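Local coordinates for protein Poly(Beta-D-mannuronate) lyase (Pseudopedobacter saltans, PDB 7O79) that probably cleaves poly-beta-D-mannuronate, the mannuronate-rich part of alginate, as a polysaccharide lyase of family PL6 built on a parallel beta-helix, at residues G88-K99 against Y117-L128. Numbering follows the deposited sequence.
Sequences GSVIQFNSDYCK and YYWVLFRGNNNL
The rings of Phe93 and Phe122 stack on neighbouring coils of the parallel beta-helix, in register along strands 89-93 and 118-122. Phe93 N donates to Leu121 O at 2.9 Å, and Leu121 N to Ile91 O. Both phenylalanine side chains point into the coil interior. Phe93 CB sits 3.9 Å from Phe122 CD1. With CG anti to its carbonyl carbon (chi1 -69°), the Phe93 ring runs alongside that of Phe122. CG lies by Phe122 CD1 and CE1. Phe93 CD1 makes the closest approach, 3.4 Å from Phe122 CE1, over the ring face but offset toward the rim. The ring centroids are 4.5 Å apart and the planes 8° apart, an offset stack. CE1 meets Val120 CG1 at the ring edge. CD2 and CE2 meet Asn127 CB at a slant, and CE2 and CZ lie near Leu128 O. Phe68 of the preceding coil also stacks on Phe93, extending the aromatic ladder. Replacing Phe93 by an alanine would probably interrupt this stack and leave one face of the Phe122 ring without its mate.

At the turn, Asn127 serves the neighbouring coil with both ends of its amide. Asn127 ND2 donates to Ser95 O at 3.0 Å, which lies in the amide plane. Asn127 OD1 accepts from Cys98 N at 3.0 Å and from a water held by Ser95 N. Asn126 CB makes a CH-pi contact over the centre of the Tyr97 ring, 3.4 Å from its centroid. Backbone bonds and apolar stacking thus join the coils inside, while asparagine amides satisfy backbone polar groups where the chain turns.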
loop_
_atom_site.group_PDB
_atom_site.type_symbol
_atom_site.label_atom_id
_atom_site.label_comp_id
_atom_site.label_asym_id
_atom_site.label_seq_id
_atom_site.Cartn_x
_atom_site.Cartn_y
_atom_site.Cartn_z
ATOM N N GLY A 88 4.538 -11.744 -15.104
ATOM C CA GLY A 88 5.457 -11.846 -13.978
ATOM C C GLY A 88 5.642 -10.523 -13.262
ATOM O O GLY A 88 4.676 -9.916 -12.822
ATOM N N SER A 89 6.899 -10.096 -13.122
ATOM C CA SER A 89 7.244 -8.846 -12.458
ATOM C C SER A 89 8.574 -8.352 -13.005
ATOM O O SER A 89 9.452 -9.149 -13.357
ATOM C CB SER A 89 7.330 -9.012 -10.932
ATOM O OG SER A 89 7.691 -7.778 -10.306
ATOM N N VAL A 90 8.727 -7.033 -13.088
ATOM C CA VAL A 90 10.005 -6.501 -13.565
ATOM C C VAL A 90 11.119 -6.839 -12.578
ATOM O O VAL A 90 12.203 -7.292 -12.963
ATOM C CB VAL A 90 9.901 -4.987 -13.805
ATOM C CG1 VAL A 90 11.249 -4.405 -14.128
ATOM C CG2 VAL A 90 8.902 -4.705 -14.925
ATOM N N ILE A 91 10.871 -6.624 -11.294
ATOM C CA ILE A 91 11.833 -6.916 -10.240
ATOM C C ILE A 91 11.175 -7.880 -9.266
ATOM O O ILE A 91 10.003 -7.703 -8.907
ATOM C CB ILE A 91 12.282 -5.624 -9.526
ATOM C CG1 ILE A 91 13.159 -4.791 -10.462
ATOM C CG2 ILE A 91 13.057 -5.972 -8.250
ATOM C CD1 ILE A 91 13.254 -3.357 -10.086
ATOM N N GLN A 92 11.913 -8.893 -8.822
ATOM C CA GLN A 92 11.319 -9.888 -7.940
ATOM C C GLN A 92 12.275 -10.285 -6.821
ATOM O O GLN A 92 13.424 -10.661 -7.080
ATOM C CB GLN A 92 10.866 -11.116 -8.735
ATOM C CG GLN A 92 9.992 -12.057 -7.925
ATOM C CD GLN A 92 9.099 -12.944 -8.784
ATOM O OE1 GLN A 92 8.697 -12.565 -9.889
ATOM N NE2 GLN A 92 8.810 -14.144 -8.287
ATOM N N PHE A 93 11.795 -10.183 -5.572
ATOM C CA PHE A 93 12.548 -10.601 -4.384
ATOM C C PHE A 93 12.118 -12.025 -4.057
ATOM O O PHE A 93 11.066 -12.233 -3.449
ATOM C CB PHE A 93 12.278 -9.680 -3.194
ATOM C CG PHE A 93 12.842 -8.269 -3.338
ATOM C CD1 PHE A 93 12.128 -7.285 -4.011
ATOM C CD2 PHE A 93 14.067 -7.929 -2.767
ATOM C CE1 PHE A 93 12.634 -5.986 -4.139
ATOM C CE2 PHE A 93 14.582 -6.623 -2.884
ATOM C CZ PHE A 93 13.867 -5.654 -3.558
ATOM N N ASN A 94 12.938 -13.011 -4.435
ATOM C CA ASN A 94 12.616 -14.417 -4.204
ATOM C C ASN A 94 13.361 -15.022 -3.022
ATOM O O ASN A 94 13.260 -16.231 -2.803
ATOM C CB ASN A 94 12.906 -15.260 -5.450
ATOM C CG ASN A 94 11.902 -15.023 -6.550
ATOM O OD1 ASN A 94 10.696 -15.016 -6.302
ATOM N ND2 ASN A 94 12.393 -14.845 -7.781
ATOM N N SER A 95 14.099 -14.221 -2.262
ATOM C CA SER A 95 14.963 -14.739 -1.204
ATOM C C SER A 95 14.851 -13.787 -0.016
ATOM O O SER A 95 13.882 -13.034 0.098
ATOM C CB SER A 95 16.399 -14.907 -1.722
ATOM O OG SER A 95 17.176 -15.681 -0.834
ATOM N N ASP A 96 15.846 -13.801 0.875
ATOM C CA ASP A 96 15.786 -13.038 2.116
ATOM C C ASP A 96 16.927 -12.038 2.216
ATOM O O ASP A 96 18.018 -12.261 1.693
ATOM C CB ASP A 96 15.825 -13.922 3.375
ATOM C CG ASP A 96 14.849 -15.083 3.324
ATOM O OD1 ASP A 96 13.746 -14.937 2.744
ATOM O OD2 ASP A 96 15.168 -16.119 3.938
ATOM N N TYR A 97 16.645 -10.920 2.890
ATOM C CA TYR A 97 17.661 -9.924 3.225
ATOM C C TYR A 97 18.387 -9.410 1.984
ATOM O O TYR A 97 19.608 -9.245 1.985
ATOM C CB TYR A 97 18.658 -10.481 4.251
ATOM C CG TYR A 97 18.148 -10.391 5.675
ATOM C CD1 TYR A 97 18.120 -9.168 6.337
ATOM C CD2 TYR A 97 17.709 -11.523 6.358
ATOM C CE1 TYR A 97 17.660 -9.068 7.641
ATOM C CE2 TYR A 97 17.246 -11.438 7.661
ATOM C CZ TYR A 97 17.238 -10.199 8.300
ATOM O OH TYR A 97 16.781 -10.072 9.595
ATOM N N CYS A 98 17.642 -9.171 0.912
ATOM C CA CYS A 98 18.200 -8.482 -0.245
ATOM C C CYS A 98 17.757 -7.022 -0.246
ATOM O O CYS A 98 16.835 -6.630 0.473
ATOM C CB CYS A 98 17.796 -9.172 -1.550
ATOM S SG CYS A 98 18.415 -10.865 -1.674
ATOM N N LYS A 99 18.439 -6.212 -1.063
ATOM C CA LYS A 99 18.165 -4.787 -1.118
ATOM C C LYS A 99 18.234 -4.279 -2.545
ATOM O O LYS A 99 19.184 -4.577 -3.270
ATOM C CB LYS A 99 19.148 -3.990 -0.243
ATOM C CG LYS A 99 18.846 -2.474 -0.238
ATOM C CD LYS A 99 19.656 -1.717 0.829
ATOM C CE LYS A 99 21.111 -2.167 0.868
ATOM N NZ LYS A 99 22.065 -1.048 1.125
ATOM N N TYR A 117 1.541 -7.374 -15.339
ATOM C CA TYR A 117 2.680 -7.794 -14.525
ATOM C C TYR A 117 2.963 -6.750 -13.442
ATOM O O TYR A 117 2.647 -5.561 -13.603
ATOM C CB TYR A 117 3.935 -8.033 -15.378
ATOM C CG TYR A 117 4.337 -6.934 -16.365
ATOM C CD1 TYR A 117 5.186 -5.903 -15.975
ATOM C CD2 TYR A 117 3.948 -6.985 -17.700
ATOM C CE1 TYR A 117 5.584 -4.915 -16.864
ATOM C CE2 TYR A 117 4.353 -6.002 -18.607
ATOM C CZ TYR A 117 5.179 -4.971 -18.183
ATOM O OH TYR A 117 5.603 -3.983 -19.061
ATOM N N TYR A 118 3.540 -7.209 -12.331
ATOM C CA TYR A 118 3.962 -6.264 -11.303
ATOM C C TYR A 118 5.194 -5.498 -11.769
ATOM O O TYR A 118 5.898 -5.904 -12.694
ATOM C CB TYR A 118 4.341 -6.959 -9.997
ATOM C CG TYR A 118 3.307 -7.802 -9.314
ATOM C CD1 TYR A 118 3.179 -9.149 -9.615
ATOM C CD2 TYR A 118 2.487 -7.266 -8.321
ATOM C CE1 TYR A 118 2.244 -9.939 -8.971
ATOM C CE2 TYR A 118 1.545 -8.052 -7.668
ATOM C CZ TYR A 118 1.428 -9.383 -7.994
ATOM O OH TYR A 118 0.496 -10.176 -7.341
ATOM N N TRP A 119 5.489 -4.400 -11.080
ATOM C CA TRP A 119 6.812 -3.824 -11.267
ATOM C C TRP A 119 7.782 -4.315 -10.198
ATOM O O TRP A 119 8.943 -4.614 -10.508
ATOM C CB TRP A 119 6.720 -2.297 -11.307
ATOM C CG TRP A 119 6.415 -1.818 -12.715
ATOM C CD1 TRP A 119 5.990 -2.586 -13.759
ATOM C CD2 TRP A 119 6.506 -0.482 -13.212
ATOM N NE1 TRP A 119 5.817 -1.814 -14.877
ATOM C CE2 TRP A 119 6.124 -0.515 -14.567
ATOM C CE3 TRP A 119 6.869 0.739 -12.640
ATOM C CZ2 TRP A 119 6.106 0.625 -15.368
ATOM C CZ3 TRP A 119 6.840 1.881 -13.437
ATOM C CH2 TRP A 119 6.470 1.809 -14.790
ATOM N N VAL A 120 7.315 -4.489 -8.961
ATOM C CA VAL A 120 8.135 -5.049 -7.893
ATOM C C VAL A 120 7.275 -6.044 -7.128
ATOM O O VAL A 120 6.185 -5.696 -6.661
ATOM C CB VAL A 120 8.676 -3.956 -6.935
ATOM C CG1 VAL A 120 9.517 -4.581 -5.845
ATOM C CG2 VAL A 120 9.479 -2.898 -7.694
ATOM N N LEU A 121 7.761 -7.273 -6.981
ATOM C CA LEU A 121 7.027 -8.304 -6.265
ATOM C C LEU A 121 7.897 -8.887 -5.166
ATOM O O LEU A 121 9.019 -9.334 -5.428
ATOM C CB LEU A 121 6.550 -9.418 -7.209
ATOM C CG LEU A 121 5.829 -10.553 -6.478
ATOM C CD1 LEU A 121 4.552 -10.081 -5.815
ATOM C CD2 LEU A 121 5.544 -11.741 -7.412
ATOM N N PHE A 122 7.384 -8.877 -3.937
ATOM C CA PHE A 122 8.089 -9.477 -2.810
ATOM C C PHE A 122 7.597 -10.897 -2.567
ATOM O O PHE A 122 6.390 -11.131 -2.438
ATOM C CB PHE A 122 7.909 -8.637 -1.548
ATOM C CG PHE A 122 8.653 -7.352 -1.593
ATOM C CD1 PHE A 122 9.952 -7.294 -1.121
ATOM C CD2 PHE A 122 8.066 -6.198 -2.101
ATOM C CE1 PHE A 122 10.665 -6.107 -1.151
ATOM C CE2 PHE A 122 8.788 -5.002 -2.129
ATOM C CZ PHE A 122 10.082 -4.965 -1.667
ATOM N N ARG A 123 8.541 -11.825 -2.465
ATOM C CA ARG A 123 8.227 -13.232 -2.293
ATOM C C ARG A 123 9.318 -13.898 -1.445
ATOM O O ARG A 123 9.899 -14.920 -1.813
ATOM C CB ARG A 123 8.074 -13.874 -3.672
ATOM C CG ARG A 123 7.471 -15.217 -3.674
ATOM C CD ARG A 123 7.337 -15.674 -5.122
ATOM N NE ARG A 123 7.365 -17.127 -5.221
ATOM C CZ ARG A 123 8.382 -17.894 -4.820
ATOM N NH1 ARG A 123 9.493 -17.360 -4.301
ATOM N NH2 ARG A 123 8.295 -19.211 -4.958
ATOM N N GLY A 124 9.601 -13.302 -0.292
ATOM C CA GLY A 124 10.695 -13.680 0.584
ATOM C C GLY A 124 10.733 -12.691 1.731
ATOM O O GLY A 124 9.910 -11.773 1.811
ATOM N N ASN A 125 11.705 -12.868 2.625
ATOM C CA ASN A 125 11.640 -12.180 3.911
ATOM C C ASN A 125 12.736 -11.144 4.136
ATOM O O ASN A 125 13.855 -11.249 3.632
ATOM C CB ASN A 125 11.643 -13.184 5.069
ATOM C CG ASN A 125 10.622 -14.272 4.875
ATOM O OD1 ASN A 125 9.411 -14.029 4.982
ATOM N ND2 ASN A 125 11.088 -15.480 4.604
ATOM N N ASN A 126 12.387 -10.131 4.919
ATOM C CA ASN A 126 13.345 -9.122 5.367
ATOM C C ASN A 126 14.046 -8.405 4.211
ATOM O O ASN A 126 15.213 -8.037 4.311
ATOM C CB ASN A 126 14.361 -9.739 6.333
ATOM C CG ASN A 126 13.694 -10.514 7.440
ATOM O OD1 ASN A 126 13.321 -11.674 7.274
ATOM N ND2 ASN A 126 13.496 -9.860 8.568
ATOM N N ASN A 127 13.328 -8.162 3.125
ATOM C CA ASN A 127 13.898 -7.430 2.004
ATOM C C ASN A 127 13.620 -5.925 2.110
ATOM O O ASN A 127 12.675 -5.477 2.765
ATOM C CB ASN A 127 13.370 -7.983 0.678
ATOM C CG ASN A 127 13.677 -9.474 0.500
ATOM O OD1 ASN A 127 14.820 -9.851 0.223
ATOM N ND2 ASN A 127 12.657 -10.324 0.658
ATOM N N LEU A 128 14.467 -5.143 1.442
ATOM C CA LEU A 128 14.431 -3.689 1.518
ATOM C C LEU A 128 14.518 -3.072 0.129
ATOM O O LEU A 128 15.376 -3.455 -0.669
ATOM C CB LEU A 128 15.574 -3.168 2.391
ATOM C CG LEU A 128 15.713 -1.649 2.523
ATOM C CD1 LEU A 128 14.448 -0.997 3.050
ATOM C CD2 LEU A 128 16.873 -1.355 3.457
HETATM O O HOH W 1 11.449 -17.048 -0.816
HETATM O O HOH W 2 14.920 -11.486 -2.062
HETATM O O HOH W 3 17.516 -6.282 3.275
#